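Local coordinates for angiopoietin-related protein 6 (Homo sapiens, PDB 6Y43), which is an angiopoietin-like protein, also named as a growth factor, whose fibrinogen-like globe probably mediates recognition of partner molecules, at residues Val59-Thr64 against Ala70-Pro75; Val25-Leu28 against His33-Ser36. All blocks are in the same frame, centred on the assembly; numbering follows the deposited sequence.

Contact 1 (Val59-Thr64 against Ala70-Pro75); sequences VNFFTT and AGFGRP. With EDO (1,2-ethanediol), chain D.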
loop_
_atom_site.group_PDB
_atom_site.type_symbol
_atom_site.label_atom_id
_atom_site.label_comp_id
_atom_site.label_asym_id
_atom_site.label_seq_id
_atom_site.Cartn_x
_atom_site.Cartn_y
_atom_site.Cartn_z
ATOM N N VAL A 59 -2.737 6.773 12.906
ATOM C CA VAL A 59 -2.421 7.784 11.902
ATOM C C VAL A 59 -3.689 8.105 11.142
ATOM O O VAL A 59 -4.436 7.196 10.779
ATOM C CB VAL A 59 -1.313 7.272 10.964
ATOM C CG1 VAL A 59 -1.149 8.144 9.740
ATOM C CG2 VAL A 59 0.003 7.132 11.721
ATOM N N ASN A 60 -3.948 9.390 10.933
ATOM C CA ASN A 60 -5.118 9.827 10.178
ATOM C C ASN A 60 -4.834 9.659 8.695
ATOM O O ASN A 60 -3.959 10.335 8.152
ATOM C CB ASN A 60 -5.427 11.283 10.510
ATOM C CG ASN A 60 -6.623 11.814 9.757
ATOM O OD1 ASN A 60 -6.660 12.999 9.396
ATOM N ND2 ASN A 60 -7.581 10.960 9.493
ATOM N N PHE A 61 -5.578 8.765 8.038
ATOM C CA PHE A 61 -5.484 8.577 6.598
ATOM C C PHE A 61 -6.503 9.413 5.834
ATOM O O PHE A 61 -6.475 9.427 4.595
ATOM C CB PHE A 61 -5.654 7.093 6.246
ATOM C CG PHE A 61 -4.373 6.293 6.353
ATOM C CD1 PHE A 61 -3.786 6.048 7.581
ATOM C CD2 PHE A 61 -3.756 5.811 5.204
ATOM C CE1 PHE A 61 -2.591 5.324 7.668
ATOM C CE2 PHE A 61 -2.566 5.071 5.280
ATOM C CZ PHE A 61 -1.990 4.844 6.495
ATOM N N PHE A 62 -7.394 10.114 6.531
ATOM C CA PHE A 62 -8.271 11.091 5.871
ATOM C C PHE A 62 -7.524 12.422 5.802
ATOM O O PHE A 62 -7.728 13.323 6.608
ATOM C CB PHE A 62 -9.590 11.230 6.621
ATOM C CG PHE A 62 -10.610 12.091 5.898
ATOM C CD1 PHE A 62 -11.226 11.614 4.776
ATOM C CD2 PHE A 62 -10.917 13.379 6.340
ATOM C CE1 PHE A 62 -12.178 12.377 4.086
ATOM C CE2 PHE A 62 -11.848 14.168 5.649
ATOM C CZ PHE A 62 -12.478 13.657 4.522
ATOM N N THR A 63 -6.618 12.546 4.830
ATOM C CA THR A 63 -5.702 13.688 4.820
ATOM C C THR A 63 -5.508 14.215 3.401
ATOM O O THR A 63 -6.094 13.711 2.455
ATOM C CB THR A 63 -4.359 13.325 5.467
ATOM O OG1 THR A 63 -3.539 14.497 5.585
ATOM C CG2 THR A 63 -3.618 12.280 4.671
ATOM N N THR A 64 -4.639 15.225 3.281
ATOM C CA THR A 64 -4.557 16.093 2.107
ATOM C C THR A 64 -3.890 15.404 0.920
ATOM O O THR A 64 -3.053 14.513 1.079
ATOM C CB THR A 64 -3.757 17.370 2.413
ATOM O OG1 THR A 64 -2.374 17.068 2.631
ATOM C CG2 THR A 64 -4.292 18.088 3.655
ATOM N N ALA A 70 3.376 13.270 -0.682
ATOM C CA ALA A 70 4.691 13.282 -0.061
ATOM C C ALA A 70 4.948 12.106 0.867
ATOM O O ALA A 70 6.118 11.779 1.098
ATOM C CB ALA A 70 4.884 14.583 0.726
ATOM N N GLY A 71 3.906 11.479 1.390
ATOM C CA GLY A 71 4.001 10.453 2.408
ATOM C C GLY A 71 3.612 11.003 3.762
ATOM O O GLY A 71 3.734 12.205 4.037
ATOM N N PHE A 72 3.068 10.132 4.605
ATOM C CA PHE A 72 2.747 10.505 5.976
ATOM C C PHE A 72 2.862 9.287 6.880
ATOM O O PHE A 72 2.953 8.150 6.417
ATOM C CB PHE A 72 1.354 11.143 6.095
ATOM C CG PHE A 72 0.222 10.300 5.568
ATOM C CD1 PHE A 72 -0.444 9.396 6.370
ATOM C CD2 PHE A 72 -0.211 10.462 4.264
ATOM C CE1 PHE A 72 -1.479 8.647 5.875
ATOM C CE2 PHE A 72 -1.245 9.712 3.766
ATOM C CZ PHE A 72 -1.890 8.808 4.580
ATOM N N GLY A 73 2.865 9.540 8.192
ATOM C CA GLY A 73 3.066 8.474 9.147
ATOM C C GLY A 73 4.548 8.219 9.357
ATOM O O GLY A 73 5.409 8.972 8.889
ATOM N N ARG A 74 4.855 7.143 10.078
ATOM C CA ARG A 74 6.257 6.846 10.359
ATOM C C ARG A 74 6.510 5.366 10.140
ATOM O O ARG A 74 5.620 4.525 10.343
ATOM C CB ARG A 74 6.704 7.250 11.771
ATOM C CG ARG A 74 6.691 8.760 11.995
ATOM C CD ARG A 74 7.686 9.612 11.187
ATOM N NE ARG A 74 7.441 11.000 11.575
ATOM C CZ ARG A 74 6.763 11.885 10.852
ATOM N NH1 ARG A 74 6.328 11.563 9.634
ATOM N NH2 ARG A 74 6.591 13.128 11.333
ATOM N N PRO A 75 7.699 5.025 9.651
ATOM C CA PRO A 75 7.927 3.667 9.138
ATOM C C PRO A 75 7.966 2.590 10.202
ATOM O O PRO A 75 7.914 1.404 9.838
ATOM C CB PRO A 75 9.284 3.781 8.429
ATOM C CG PRO A 75 9.966 4.923 9.104
ATOM C CD PRO A 75 8.870 5.903 9.463
HETATM C C1 EDO D . -8.916 11.743 1.870
HETATM O O1 EDO D . -9.516 11.618 0.576
HETATM C C2 EDO D . -9.134 13.168 2.388
HETATM O O2 EDO D . -8.484 14.082 1.488
#
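Phe72 drives its ring into the loop Val59-Thr64 and meets three of its side chains. Its CB heads toward the loop, and CG sits between the backbone N and the carbonyl carbon (chi1 56°), which brings the CE1/CZ edge onto Phe61. That edge stands on the face of Phe61 in a T-shaped pair, with centroids 4.8 Å apart and planes at 76°. Phe72 CE1 lies over the middle of the Phe61 ring, and Phe72 CZ comes within 3.6 Å of Phe61 CD2. Methyl CG1 of Val59 touches the Phe72 ring at its rim, 3.7 Å from CD1. Over one face, Thr63 CG2 makes a CH-pi contact, 3.9 Å from the Phe72 ring centroid. Next along the chain, Gly73 lays its CA 4.2 Å from CG2 of Val59. Arg74 then curls back on its own segment, NH1 donating to Gly73 O at 2.8 Å from above the carbonyl plane. Phe72 also meets the rings of Tyr68 and Trp80, and Arg54 makes a cation-pi contact with Phe61. The result is an aromatic cluster around a loop-helix-strand connection within the fibrinogen C-terminal globular fold, where strand 72-73 pairs with strand 79-80.

Contact 2 (Val25-Leu28 against His33-Ser36); sequences VYEL and HVVS
Leu28 and Val35 face each other as a hydrogen-bonded antiparallel pair, tied by two backbone bonds. Leu28 N reaches Val35 O at 2.8 Å and is nearly straight, at 173°; the return bond from Val35 N to Leu28 O is equally short. One step along, Glu27 and Ser36 form the non-hydrogen-bonded pair, with CA atoms 4.5 Å apart. Segments 25-28 and 33-36 run at 168° to each other, close to fully antiparallel.

Weaker CA-H...O contacts supplement these bonds. Ser36 CA lies 3.3 Å from Tyr26 O, and Val34 CA lies 3.2 Å from Leu28 O, so the Leu28 carbonyl receives both an N-H and a CA-H from the opposing strand.

Side chains add apolar contacts. On the face carrying Glu27 and Ser36, Val25 reaches over with CG1, which stands anti to the backbone N (chi1 -179°), and meets Ser36 CB at 3.6 Å. Val34 uses its own CG1 against the aliphatic part of Glu27, 3.8 Å from CB, the two side chains crossing at a slant. Leu28 and Val35 point to the other face; Leu28 packs on Val37 and Val35 on Leu81.

Tyr26 CB points away from segment 33-36; its side chain lies on Cys39 and its OH is hydrogen-bonded to Gln22 O. The two segments belong to a beta hairpin of the antiparallel sheet: the ladder goes on with a backbone bond between Tyr26 and Val37, Glu27 is backbone-bonded to Trp9, and strand 33-40 also pairs with strand 48-54.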
loop_
_atom_site.group_PDB
_atom_site.type_symbol
_atom_site.label_atom_id
_atom_site.label_comp_id
_atom_site.label_asym_id
_atom_site.label_seq_id
_atom_site.Cartn_x
_atom_site.Cartn_y
_atom_site.Cartn_z
ATOM N N VAL A 25 13.313 -1.089 10.088
ATOM C CA VAL A 25 13.441 0.146 9.317
ATOM C C VAL A 25 14.789 0.184 8.602
ATOM O O VAL A 25 15.855 -0.003 9.224
ATOM C CB VAL A 25 13.246 1.377 10.220
ATOM C CG1 VAL A 25 13.354 2.672 9.398
ATOM C CG2 VAL A 25 11.933 1.316 10.922
ATOM N N TYR A 26 14.743 0.405 7.286
ATOM C CA TYR A 26 15.922 0.530 6.448
ATOM C C TYR A 26 15.891 1.862 5.719
ATOM O O TYR A 26 14.825 2.440 5.486
ATOM C CB TYR A 26 16.013 -0.596 5.411
ATOM C CG TYR A 26 16.287 -1.972 5.954
ATOM C CD1 TYR A 26 15.361 -2.638 6.745
ATOM C CD2 TYR A 26 17.467 -2.632 5.650
ATOM C CE1 TYR A 26 15.616 -3.914 7.228
ATOM C CE2 TYR A 26 17.719 -3.911 6.140
ATOM C CZ TYR A 26 16.798 -4.538 6.924
ATOM O OH TYR A 26 17.057 -5.810 7.393
ATOM N N GLU A 27 17.078 2.337 5.350
ATOM C CA GLU A 27 17.245 3.556 4.567
ATOM C C GLU A 27 17.325 3.204 3.084
ATOM O O GLU A 27 18.222 2.458 2.671
ATOM C CB GLU A 27 18.514 4.294 4.974
ATOM C CG GLU A 27 18.500 4.955 6.318
ATOM C CD GLU A 27 19.859 5.585 6.568
ATOM O OE1 GLU A 27 20.863 4.837 6.529
ATOM O OE2 GLU A 27 19.938 6.827 6.697
ATOM N N LEU A 28 16.409 3.760 2.292
ATOM C CA LEU A 28 16.413 3.605 0.844
ATOM C C LEU A 28 16.739 4.924 0.160
ATOM O O LEU A 28 16.251 5.974 0.567
ATOM C CB LEU A 28 15.054 3.123 0.348
ATOM C CG LEU A 28 14.462 1.844 0.905
ATOM C CD1 LEU A 28 13.298 1.443 -0.020
ATOM C CD2 LEU A 28 15.531 0.773 0.996
ATOM N N HIS A 33 16.777 11.449 -2.775
ATOM C CA HIS A 33 16.607 11.532 -1.331
ATOM C C HIS A 33 16.637 10.160 -0.675
ATOM O O HIS A 33 16.152 9.174 -1.226
ATOM C CB HIS A 33 15.286 12.216 -0.967
ATOM C CG HIS A 33 15.145 13.581 -1.548
ATOM N ND1 HIS A 33 14.478 13.815 -2.730
ATOM C CD2 HIS A 33 15.612 14.781 -1.133
ATOM C CE1 HIS A 33 14.534 15.102 -3.015
ATOM N NE2 HIS A 33 15.215 15.710 -2.063
ATOM N N VAL A 34 17.171 10.125 0.542
ATOM C CA VAL A 34 17.157 8.918 1.364
ATOM C C VAL A 34 15.941 8.975 2.272
ATOM O O VAL A 34 15.716 9.969 2.978
ATOM C CB VAL A 34 18.453 8.773 2.188
ATOM C CG1 VAL A 34 18.332 7.641 3.212
ATOM C CG2 VAL A 34 19.618 8.523 1.274
ATOM N N VAL A 35 15.171 7.893 2.271
ATOM C CA VAL A 35 13.925 7.795 3.014
ATOM C C VAL A 35 13.967 6.513 3.830
ATOM O O VAL A 35 14.454 5.485 3.348
ATOM C CB VAL A 35 12.707 7.780 2.058
ATOM C CG1 VAL A 35 11.415 7.665 2.815
ATOM C CG2 VAL A 35 12.716 9.015 1.185
ATOM N N SER A 36 13.452 6.561 5.050
ATOM C CA SER A 36 13.335 5.362 5.880
ATOM C C SER A 36 12.036 4.625 5.575
ATOM O O SER A 36 10.963 5.230 5.525
ATOM C CB SER A 36 13.399 5.697 7.370
ATOM O OG SER A 36 14.716 6.077 7.760
#

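Overall arrangement
The hairpin of contact 2 comes first in the sequence, and contact 1 follows it, their centres about 17 Å apart. They nevertheless meet at Pro75, the last residue of contact 1: its CB lies 3.7 Å from Ser36 O, and its CG lies 4.1 Å from Val25 CG1. The same sheet links them more widely, since strand 33-40 pairs with strand 48-54, which pairs with strand 79-80, the partner of strand 72-73. Contact 1 has no hydrogen bond across its segments, whereas contact 2 has two backbone bonds. Neither includes the calcium ligands Asp154, Asp156, Tyr158 and Gly160. An ethanediol, probably from the crystallisation liquor, donates from O2 to Thr63 O at 2.6 Å and lies over one face of Phe62; it is also hydrogen-bonded to Gly168 O.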